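Local coordinates for esterase (Sinorhizobium meliloti 1021, PDB 4TX1), which is a carbohydrate acetylesterase of the SGNH-hydrolase family that probably also hydrolyses aryl esters, at residues I95-L99 / L122-V126. Numbering follows the deposited sequence.
Sequences IVFML and LVNLV
Residues 95-99 start in an extended strand (phi/psi near -110/125 at I95-F97), whereas 122-126 is a helical segment, with V126 N hydrogen-bonded to L122 O at 3.1 Å. Their axes are nearly antiparallel, at 164°, and approach to 10.8 Å; the CA atoms of F97 and L122 lie 8.6 Å apart, those of I95 and V126 8.2 Å. I95, F97 and L99 direct their CA-to-CB bonds at the helix, while V96 and M98 face the other side of the sheet, where both touch V144.

L122, in the mt rotamer, meets two residues of the strand segment, F97 and L99. Its CB sits over one face of the F97 ring, 4.1 Å from the centroid and 29° off the normal, a CH-pi contact, and its CD1 lies 3.6 Å from L99 CD1. V123, set sideways, brings CG2 within 4.3 Å of F97 CE2 and also touches I141 of the adjacent strand. One helical turn after L122, V126 (chi1 t) places CG2 at the ring edge, 3.8 Å from F97 CZ, and CG1 3.6 Å from I95 CD1. F97, with chi1 m, thus fills the centre of the interface, closed further by L82 of helix 78-89. The side-chain contacts are all apolar, and the two segments together bury 255 Å²; every touching residue is buried. Helix 112-127 follows strand 94-98 and precedes the neighbouring parallel strand 140-145: a beta-alpha-beta crossover packed on the central sheet of the SGNH-hydrolase alpha/beta/alpha fold.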
ATOM      1  N   ILE A  95      26.795   7.329   1.694  1.00 15.37           N
ATOM      2  CA  ILE A  95      25.617   7.407   0.782  1.00 15.33           C
ATOM      3  C   ILE A  95      25.765   8.754   0.108  1.00 13.96           C
ATOM      4  O   ILE A  95      25.890   9.803   0.796  1.00 15.96           O
ATOM      5  CB  ILE A  95      24.296   7.294   1.557  1.00 16.65           C
ATOM      6  CG1 ILE A  95      24.233   5.882   2.194  1.00 20.20           C
ATOM      7  CG2 ILE A  95      23.149   7.554   0.548  1.00 17.06           C
ATOM      8  CD1 ILE A  95      24.630   5.725   3.573  1.00 26.58           C
ATOM      9  N   VAL A  96      25.720   8.767  -1.216  1.00 14.93           N
ATOM     10  CA  VAL A  96      25.707   9.991  -2.014  1.00 13.53           C
ATOM     11  C   VAL A  96      24.325  10.184  -2.654  1.00 14.41           C
ATOM     12  O   VAL A  96      23.934   9.323  -3.458  1.00 14.54           O
ATOM     13  CB  VAL A  96      26.770   9.926  -3.153  1.00 13.78           C
ATOM     14  CG1 VAL A  96      26.818  11.298  -3.907  1.00 14.56           C
ATOM     15  CG2 VAL A  96      28.128   9.543  -2.480  1.00 13.64           C
ATOM     16  N   PHE A  97      23.647  11.266  -2.325  1.00 14.58           N
ATOM     17  CA  PHE A  97      22.335  11.584  -2.897  1.00 13.63           C
ATOM     18  C   PHE A  97      22.496  12.602  -4.014  1.00 15.40           C
ATOM     19  O   PHE A  97      23.171  13.630  -3.859  1.00 15.48           O
ATOM     20  CB  PHE A  97      21.400  12.181  -1.884  1.00 13.95           C
ATOM     21  CG  PHE A  97      20.968  11.215  -0.785  1.00 14.06           C
ATOM     22  CD1 PHE A  97      20.213  10.105  -1.110  1.00 13.64           C
ATOM     23  CD2 PHE A  97      21.267  11.419   0.541  1.00 13.49           C
ATOM     24  CE1 PHE A  97      19.775   9.253  -0.161  1.00 12.88           C
ATOM     25  CE2 PHE A  97      20.812  10.597   1.543  1.00 13.85           C
ATOM     26  CZ  PHE A  97      20.106   9.447   1.187  1.00 13.02           C
ATOM     27  N   MET A  98      21.882  12.304  -5.138  1.00 14.11           N
ATOM     28  CA  MET A  98      21.669  13.357  -6.123  1.00 12.71           C
ATOM     29  C   MET A  98      20.237  13.324  -6.659  1.00 13.95           C
ATOM     30  O   MET A  98      19.911  12.603  -7.639  1.00 14.30           O
ATOM     31  CB  MET A  98      22.737  13.350  -7.259  1.00 15.52           C
ATOM     32  CG  MET A  98      22.642  14.640  -8.062  1.00 16.55           C
ATOM     33  SD  MET A  98      23.989  14.931  -9.248  1.00 19.43           S
ATOM     34  CE  MET A  98      23.462  13.831 -10.553  1.00 18.81           C
ATOM     35  N   LEU A  99      19.357  14.054  -5.988  1.00 12.94           N
ATOM     36  CA  LEU A  99      17.941  14.063  -6.301  1.00 12.35           C
ATOM     37  C   LEU A  99      17.415  15.459  -6.170  1.00 12.16           C
ATOM     38  O   LEU A  99      18.008  16.295  -5.482  1.00 13.92           O
ATOM     39  CB  LEU A  99      17.170  13.092  -5.367  1.00 10.83           C
ATOM     40  CG  LEU A  99      17.392  11.616  -5.531  1.00 10.48           C
ATOM     41  CD1 LEU A  99      16.705  10.822  -4.367  1.00 11.11           C
ATOM     42  CD2 LEU A  99      16.871  11.166  -6.882  1.00 12.57           C
ATOM     43  N   LEU A 122      15.241  11.587   3.497  1.00 11.79           N
ATOM     44  CA  LEU A 122      16.172  10.588   3.089  1.00 11.66           C
ATOM     45  C   LEU A 122      17.337  10.502   4.081  1.00 12.64           C
ATOM     46  O   LEU A 122      17.788   9.425   4.434  1.00 12.64           O
ATOM     47  CB  LEU A 122      16.671  10.808   1.648  1.00 11.83           C
ATOM     48  CG  LEU A 122      15.569  10.802   0.577  1.00 11.95           C
ATOM     49  CD1 LEU A 122      16.227  11.064  -0.795  1.00 12.95           C
ATOM     50  CD2 LEU A 122      14.765   9.511   0.529  1.00 13.84           C
ATOM     51  N   VAL A 123      17.841  11.663   4.505  1.00 13.42           N
ATOM     52  CA  VAL A 123      18.971  11.640   5.463  1.00 13.67           C
ATOM     53  C   VAL A 123      18.524  10.883   6.701  1.00 13.76           C
ATOM     54  O   VAL A 123      19.254  10.053   7.239  1.00 14.10           O
ATOM     55  CB  VAL A 123      19.460  13.076   5.804  1.00 13.32           C
ATOM     56  CG1 VAL A 123      20.488  12.987   6.947  1.00 15.81           C
ATOM     57  CG2 VAL A 123      20.039  13.682   4.505  1.00 14.78           C
ATOM     58  N   ASN A 124      17.359  11.233   7.216  1.00 13.79           N
ATOM     59  CA  ASN A 124      16.865  10.568   8.449  1.00 15.77           C
ATOM     60  C   ASN A 124      16.648   9.050   8.287  1.00 15.57           C
ATOM     61  O   ASN A 124      16.886   8.295   9.228  1.00 14.62           O
ATOM     62  CB  ASN A 124      15.564  11.247   8.909  1.00 17.30           C
ATOM     63  CG  ASN A 124      15.842  12.631   9.525  1.00 25.04           C
ATOM     64  OD1 ASN A 124      16.816  12.782  10.325  1.00 31.58           O
ATOM     65  ND2 ASN A 124      15.063  13.631   9.138  1.00 25.80           N
ATOM     66  N   LEU A 125      16.218   8.618   7.080  1.00 13.45           N
ATOM     67  CA  LEU A 125      16.085   7.190   6.790  1.00 12.76           C
ATOM     68  C   LEU A 125      17.421   6.492   6.905  1.00 12.79           C
ATOM     69  O   LEU A 125      17.493   5.343   7.353  1.00 14.15           O
ATOM     70  CB  LEU A 125      15.412   6.953   5.402  1.00 11.22           C
ATOM     71  CG  LEU A 125      13.923   7.297   5.420  1.00 13.47           C
ATOM     72  CD1 LEU A 125      13.479   7.344   3.928  1.00 11.76           C
ATOM     73  CD2 LEU A 125      13.106   6.267   6.221  1.00 13.36           C
ATOM     74  N   VAL A 126      18.511   7.134   6.470  1.00 12.66           N
ATOM     75  CA  VAL A 126      19.824   6.548   6.561  1.00 11.59           C
ATOM     76  C   VAL A 126      20.213   6.456   8.075  1.00 12.00           C
ATOM     77  O   VAL A 126      20.687   5.370   8.540  1.00 15.09           O
ATOM     78  CB  VAL A 126      20.896   7.356   5.796  1.00 12.81           C
ATOM     79  CG1 VAL A 126      22.260   6.753   6.058  1.00 13.54           C
ATOM     80  CG2 VAL A 126      20.587   7.346   4.278  1.00 12.89           C
TER